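Local coordinates for protein beta-galactosidase (Bacillus circulans subsp. alkalophilus, PDB 3TTY) that hydrolyses terminal non-reducing galactose residues from beta-D-galactosides, binds galactose in the pocket of a TIM-barrel glycoside hydrolase domain, and assembles as a trimer, at residues M510-E515 against E553-L558; M254-E259 against E406-L411. All coordinates share one frame; numbering follows the deposited sequence.

Contact 1 (M510-E515 against E553-L558)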
loop_
_atom_site.group_PDB
_atom_site.type_symbol
_atom_site.label_atom_id
_atom_site.label_comp_id
_atom_site.label_asym_id
_atom_site.label_seq_id
_atom_site.Cartn_x
_atom_site.Cartn_y
_atom_site.Cartn_z
ATOM N N MET A 510 -16.369 39.125 6.315
ATOM C CA MET A 510 -15.391 38.987 5.240
ATOM C C MET A 510 -15.745 39.853 4.028
ATOM O O MET A 510 -14.866 40.237 3.270
ATOM C CB MET A 510 -15.223 37.523 4.831
ATOM C CG MET A 510 -14.714 36.609 5.948
ATOM S SD MET A 510 -13.323 37.266 6.899
ATOM C CE MET A 510 -12.115 37.506 5.594
ATOM N N GLY A 511 -17.031 40.147 3.849
ATOM C CA GLY A 511 -17.493 41.047 2.798
ATOM C C GLY A 511 -17.386 40.465 1.405
ATOM O O GLY A 511 -17.313 41.201 0.411
ATOM N N ILE A 512 -17.362 39.140 1.321
ATOM C CA ILE A 512 -17.318 38.470 0.023
ATOM C C ILE A 512 -18.238 37.273 0.040
ATOM O O ILE A 512 -18.521 36.713 1.101
ATOM C CB ILE A 512 -15.904 37.965 -0.339
ATOM C CG1 ILE A 512 -15.428 36.900 0.666
ATOM C CG2 ILE A 512 -14.913 39.110 -0.416
ATOM C CD1 ILE A 512 -15.656 35.473 0.213
ATOM N N TRP A 513 -18.693 36.888 -1.147
ATOM C CA TRP A 513 -19.472 35.680 -1.328
ATOM C C TRP A 513 -18.644 34.741 -2.164
ATOM O O TRP A 513 -18.297 35.071 -3.287
ATOM C CB TRP A 513 -20.782 35.971 -2.066
ATOM C CG TRP A 513 -21.434 34.734 -2.590
ATOM C CD1 TRP A 513 -21.551 33.540 -1.945
ATOM C CD2 TRP A 513 -22.048 34.557 -3.875
ATOM N NE1 TRP A 513 -22.210 32.634 -2.738
ATOM C CE2 TRP A 513 -22.518 33.229 -3.933
ATOM C CE3 TRP A 513 -22.251 35.391 -4.974
ATOM C CZ2 TRP A 513 -23.171 32.715 -5.047
ATOM C CZ3 TRP A 513 -22.895 34.883 -6.076
ATOM C CH2 TRP A 513 -23.349 33.553 -6.108
ATOM N N ALA A 514 -18.322 33.578 -1.609
ATOM C CA ALA A 514 -17.636 32.535 -2.361
ATOM C C ALA A 514 -18.657 31.623 -3.071
ATOM O O ALA A 514 -19.368 30.832 -2.428
ATOM C CB ALA A 514 -16.743 31.733 -1.440
ATOM N N GLU A 515 -18.717 31.734 -4.396
ATOM C CA GLU A 515 -19.680 30.981 -5.202
ATOM C C GLU A 515 -19.370 29.490 -5.340
ATOM O O GLU A 515 -20.233 28.649 -5.086
ATOM C CB GLU A 515 -19.809 31.597 -6.591
ATOM C CG GLU A 515 -20.638 30.780 -7.552
ATOM C CD GLU A 515 -20.795 31.467 -8.898
ATOM O OE1 GLU A 515 -20.696 32.707 -8.939
ATOM O OE2 GLU A 515 -21.003 30.772 -9.915
ATOM N N GLU A 553 -18.424 41.987 -2.202
ATOM C CA GLU A 553 -19.690 42.618 -1.885
ATOM C C GLU A 553 -19.418 43.950 -1.201
ATOM O O GLU A 553 -19.740 45.002 -1.747
ATOM C CB GLU A 553 -20.554 41.691 -1.014
ATOM C CG GLU A 553 -20.930 40.403 -1.740
ATOM C CD GLU A 553 -21.875 39.502 -0.963
ATOM O OE1 GLU A 553 -21.569 39.138 0.195
ATOM O OE2 GLU A 553 -22.928 39.140 -1.530
ATOM N N THR A 554 -18.813 43.905 -0.020
ATOM C CA THR A 554 -18.401 45.118 0.675
ATOM C C THR A 554 -16.878 45.273 0.636
ATOM O O THR A 554 -16.330 46.349 0.912
ATOM C CB THR A 554 -18.878 45.108 2.147
ATOM O OG1 THR A 554 -20.281 45.415 2.195
ATOM C CG2 THR A 554 -18.145 46.161 2.952
ATOM N N ALA A 555 -16.198 44.190 0.282
ATOM C CA ALA A 555 -14.740 44.145 0.331
ATOM C C ALA A 555 -14.059 44.759 -0.894
ATOM O O ALA A 555 -14.534 44.634 -2.023
ATOM C CB ALA A 555 -14.272 42.705 0.524
ATOM N N GLU A 556 -12.941 45.427 -0.649
ATOM C CA GLU A 556 -12.065 45.917 -1.707
ATOM C C GLU A 556 -11.228 44.763 -2.248
ATOM O O GLU A 556 -10.792 43.898 -1.483
ATOM C CB GLU A 556 -11.152 47.007 -1.139
ATOM C CG GLU A 556 -10.072 47.526 -2.080
ATOM C CD GLU A 556 -9.102 48.493 -1.388
ATOM O OE1 GLU A 556 -9.112 48.576 -0.135
ATOM O OE2 GLU A 556 -8.324 49.169 -2.096
ATOM N N VAL A 557 -11.020 44.745 -3.564
ATOM C CA VAL A 557 -10.204 43.725 -4.221
ATOM C C VAL A 557 -8.766 44.211 -4.338
ATOM O O VAL A 557 -8.504 45.259 -4.923
ATOM C CB VAL A 557 -10.744 43.390 -5.634
ATOM C CG1 VAL A 557 -9.858 42.353 -6.336
ATOM C CG2 VAL A 557 -12.191 42.900 -5.559
ATOM N N LEU A 558 -7.832 43.454 -3.765
ATOM C CA LEU A 558 -6.426 43.841 -3.788
ATOM C C LEU A 558 -5.634 43.068 -4.833
ATOM O O LEU A 558 -4.570 43.516 -5.261
ATOM C CB LEU A 558 -5.789 43.667 -2.404
ATOM C CG LEU A 558 -6.441 44.445 -1.263
ATOM C CD1 LEU A 558 -5.726 44.161 0.030
ATOM C CD2 LEU A 558 -6.450 45.948 -1.547
#
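Gly-511 meets Glu-553, Thr-554 and Ala-555 at the edge of the two-stranded antiparallel sheet of 512-519 and 546-552, in the trimerisation domain. The tie is made by backbone. The carbonyl O of Gly-511 accepts three N-H groups in a row: from Glu-553 N at 2.9 Å, Thr-554 N at 3.1 Å and Ala-555 N at 3.2 Å. The Glu-553 bond is the straightest, with 158° at the hydrogen. Gly-511 is the first residue past helix 507-510 and has positive phi, which suits glycine. A CB here would probably also crowd Ala-555 N.

Apolar contact is slight. Ile-512 CG2 touches Ala-555 CB at 3.8 Å, and Ile-550 and Tyr-584 pack on the same isoleucine.

The charged group is Glu-553. Its chain is extended beyond CG and passes alongside the backbone of Ile-512 and Trp-513. OE2 forms a salt bridge with Arg-507, which also makes a cation-pi contact with Trp-513. On the trimer side, Trp-513 packs on Val-365 of the second subunit. Its first side-chain carbon faces the glutamate, with Trp-513 CB 3.9 Å from Glu-553 CD.

Contact 2 (M254-E259 against E406-L411); sequences MGFYPE and ENRWAL
Pro-258 and Arg-408 make the nearest backbone approach, with CA atoms 7.8 Å apart, so side chains of helix 405-413 must span the space to the irregular loop 254-259. Arg-408 does so with a long, straight chain. CG lies anti to the backbone N (chi1 177°), and the chain stays extended to NE. NH1 then donates to Phe-256 O at 2.8 Å, with an angle of 145° at the hydrogen. The acceptor sits 22° out of the guanidinium plane. Pro-258 CB lies over one face of this group, toward its rim, 3.4 Å from Arg-408 NH2.

The loop follows strand 249-253 of the TIM barrel, and the helix belongs to the trimerisation domain, so this is an interdomain contact. Arg-408 NE also forms a salt bridge with Glu-412, and NH1 has a hydrogen bond with Tyr-403. An alanine in place of Arg-408 would probably leave Phe-256 O without this donor, Glu-412 without its charged mate and a gap beside Pro-258.

Trp-409 makes the second bridge. Its NE1 donates to Pro-258 O at 2.6 Å, in a nearly straight bond. The oxygen lies at the indole edge, near the ring plane. Further round the ring, Trp-409 CZ2 merely touches Glu-259 O, at 3.5 Å; that oxygen is hydrogen-bonded to Tyr-154 OH. Helix 215-243 packs on the indole through Leu-219, Arg-222 and Arg-223.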
loop_
_atom_site.group_PDB
_atom_site.type_symbol
_atom_site.label_atom_id
_atom_site.label_comp_id
_atom_site.label_asym_id
_atom_site.label_seq_id
_atom_site.Cartn_x
_atom_site.Cartn_y
_atom_site.Cartn_z
ATOM N N MET A 254 1.209 14.801 22.661
ATOM C CA MET A 254 2.011 14.539 21.467
ATOM C C MET A 254 1.900 15.634 20.412
ATOM O O MET A 254 1.937 15.359 19.218
ATOM C CB MET A 254 1.676 13.162 20.889
ATOM C CG MET A 254 2.044 12.029 21.847
ATOM S SD MET A 254 1.497 10.386 21.348
ATOM C CE MET A 254 -0.241 10.484 21.758
ATOM N N GLY A 255 1.769 16.876 20.867
ATOM C CA GLY A 255 1.777 18.012 19.965
ATOM C C GLY A 255 0.599 18.004 19.013
ATOM O O GLY A 255 -0.561 18.000 19.441
ATOM N N PHE A 256 0.903 17.985 17.718
ATOM C CA PHE A 256 -0.120 18.001 16.676
ATOM C C PHE A 256 -0.708 16.622 16.374
ATOM O O PHE A 256 -1.199 16.374 15.275
ATOM C CB PHE A 256 0.436 18.642 15.407
ATOM C CG PHE A 256 0.326 20.141 15.396
ATOM C CD1 PHE A 256 -0.820 20.761 14.907
ATOM C CD2 PHE A 256 1.352 20.928 15.891
ATOM C CE1 PHE A 256 -0.928 22.134 14.898
ATOM C CE2 PHE A 256 1.244 22.311 15.895
ATOM C CZ PHE A 256 0.105 22.912 15.398
ATOM N N TYR A 257 -0.639 15.729 17.358
ATOM C CA TYR A 257 -1.271 14.422 17.277
ATOM C C TYR A 257 -2.732 14.610 16.874
ATOM O O TYR A 257 -3.466 15.366 17.511
ATOM C CB TYR A 257 -1.151 13.725 18.641
ATOM C CG TYR A 257 -1.794 12.362 18.779
ATOM C CD1 TYR A 257 -1.466 11.315 17.920
ATOM C CD2 TYR A 257 -2.705 12.108 19.804
ATOM C CE1 TYR A 257 -2.044 10.055 18.068
ATOM C CE2 TYR A 257 -3.288 10.859 19.963
ATOM C CZ TYR A 257 -2.958 9.837 19.091
ATOM O OH TYR A 257 -3.540 8.594 19.258
ATOM N N PRO A 258 -3.163 13.913 15.812
ATOM C CA PRO A 258 -4.497 14.175 15.252
ATOM C C PRO A 258 -5.693 13.599 16.030
ATOM O O PRO A 258 -6.800 14.107 15.849
ATOM C CB PRO A 258 -4.427 13.567 13.834
ATOM C CG PRO A 258 -3.280 12.600 13.864
ATOM C CD PRO A 258 -2.333 13.048 14.951
ATOM N N GLU A 259 -5.491 12.596 16.879
ATOM C CA GLU A 259 -6.619 11.814 17.387
ATOM C C GLU A 259 -7.322 12.316 18.657
ATOM O O GLU A 259 -8.406 11.846 18.996
ATOM C CB GLU A 259 -6.209 10.344 17.550
ATOM C CG GLU A 259 -5.881 9.674 16.222
ATOM C CD GLU A 259 -5.585 8.207 16.373
ATOM O OE1 GLU A 259 -4.970 7.826 17.398
ATOM O OE2 GLU A 259 -5.973 7.427 15.473
ATOM N N GLU A 406 -11.428 19.731 16.078
ATOM C CA GLU A 406 -12.725 19.298 15.542
ATOM C C GLU A 406 -12.827 19.752 14.100
ATOM O O GLU A 406 -13.286 19.015 13.226
ATOM C CB GLU A 406 -13.892 19.834 16.374
ATOM C CG GLU A 406 -13.973 19.219 17.777
ATOM C CD GLU A 406 -15.197 19.659 18.577
ATOM O OE1 GLU A 406 -15.618 20.825 18.445
ATOM O OE2 GLU A 406 -15.738 18.832 19.349
ATOM N N ASN A 407 -12.370 20.969 13.849
ATOM C CA ASN A 407 -12.225 21.441 12.479
ATOM C C ASN A 407 -11.329 20.491 11.673
ATOM O O ASN A 407 -11.644 20.138 10.535
ATOM C CB ASN A 407 -11.630 22.845 12.483
ATOM C CG ASN A 407 -11.465 23.413 11.094
ATOM O OD1 ASN A 407 -12.371 23.323 10.269
ATOM N ND2 ASN A 407 -10.298 24.012 10.824
ATOM N N ARG A 408 -10.211 20.079 12.274
ATOM C CA ARG A 408 -9.293 19.146 11.631
ATOM C C ARG A 408 -9.968 17.820 11.263
ATOM O O ARG A 408 -9.864 17.356 10.127
ATOM C CB ARG A 408 -8.083 18.878 12.529
ATOM C CG ARG A 408 -7.118 17.854 11.948
ATOM C CD ARG A 408 -5.780 17.832 12.687
ATOM N NE ARG A 408 -4.813 16.924 12.067
ATOM C CZ ARG A 408 -3.578 16.718 12.528
ATOM N NH1 ARG A 408 -3.157 17.357 13.612
ATOM N NH2 ARG A 408 -2.767 15.867 11.914
ATOM N N TRP A 409 -10.644 17.206 12.229
ATOM C CA TRP A 409 -11.355 15.954 11.990
ATOM C C TRP A 409 -12.361 16.058 10.842
ATOM O O TRP A 409 -12.396 15.197 9.950
ATOM C CB TRP A 409 -12.087 15.513 13.251
ATOM C CG TRP A 409 -11.183 15.123 14.382
ATOM C CD1 TRP A 409 -9.880 14.715 14.292
ATOM C CD2 TRP A 409 -11.513 15.117 15.776
ATOM N NE1 TRP A 409 -9.389 14.450 15.547
ATOM C CE2 TRP A 409 -10.369 14.686 16.474
ATOM C CE3 TRP A 409 -12.667 15.434 16.499
ATOM C CZ2 TRP A 409 -10.348 14.548 17.862
ATOM C CZ3 TRP A 409 -12.646 15.311 17.865
ATOM C CH2 TRP A 409 -11.493 14.863 18.540
ATOM N N ALA A 410 -13.188 17.097 10.868
ATOM C CA ALA A 410 -14.163 17.291 9.792
ATOM C C ALA A 410 -13.482 17.463 8.423
ATOM O O ALA A 410 -13.882 16.831 7.434
ATOM C CB ALA A 410 -15.082 18.461 10.094
ATOM N N LEU A 411 -12.438 18.291 8.370
ATOM C CA LEU A 411 -11.678 18.455 7.132
ATOM C C LEU A 411 -11.089 17.141 6.657
ATOM O O LEU A 411 -11.167 16.809 5.484
ATOM C CB LEU A 411 -10.551 19.469 7.308
ATOM C CG LEU A 411 -10.920 20.939 7.158
ATOM C CD1 LEU A 411 -9.695 21.795 7.389
ATOM C CD2 LEU A 411 -11.520 21.195 5.777
#

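In the fold
From the N terminus, the chain first runs through the strands of the TIM barrel. Residues 254-259 follow the fifth barrel strand, 249-253. The chain then completes the barrel and enters the trimerisation domain. Contact 2 closes here, at residues 406-411, over 146 intervening residues, and ties the two domains together. Contact 1 opens later, at residues 510-515, and closes a shorter loop of 37 residues at 553-558. It stays within the trimerisation domain, joining the start of strand 512-519 to the residues that lead into strand 556-561 of the mixed sheet. The loops lie in series and neither nest nor cross. The centres of contact 1 and contact 2 are about 30 Å apart, and the contacts do not touch.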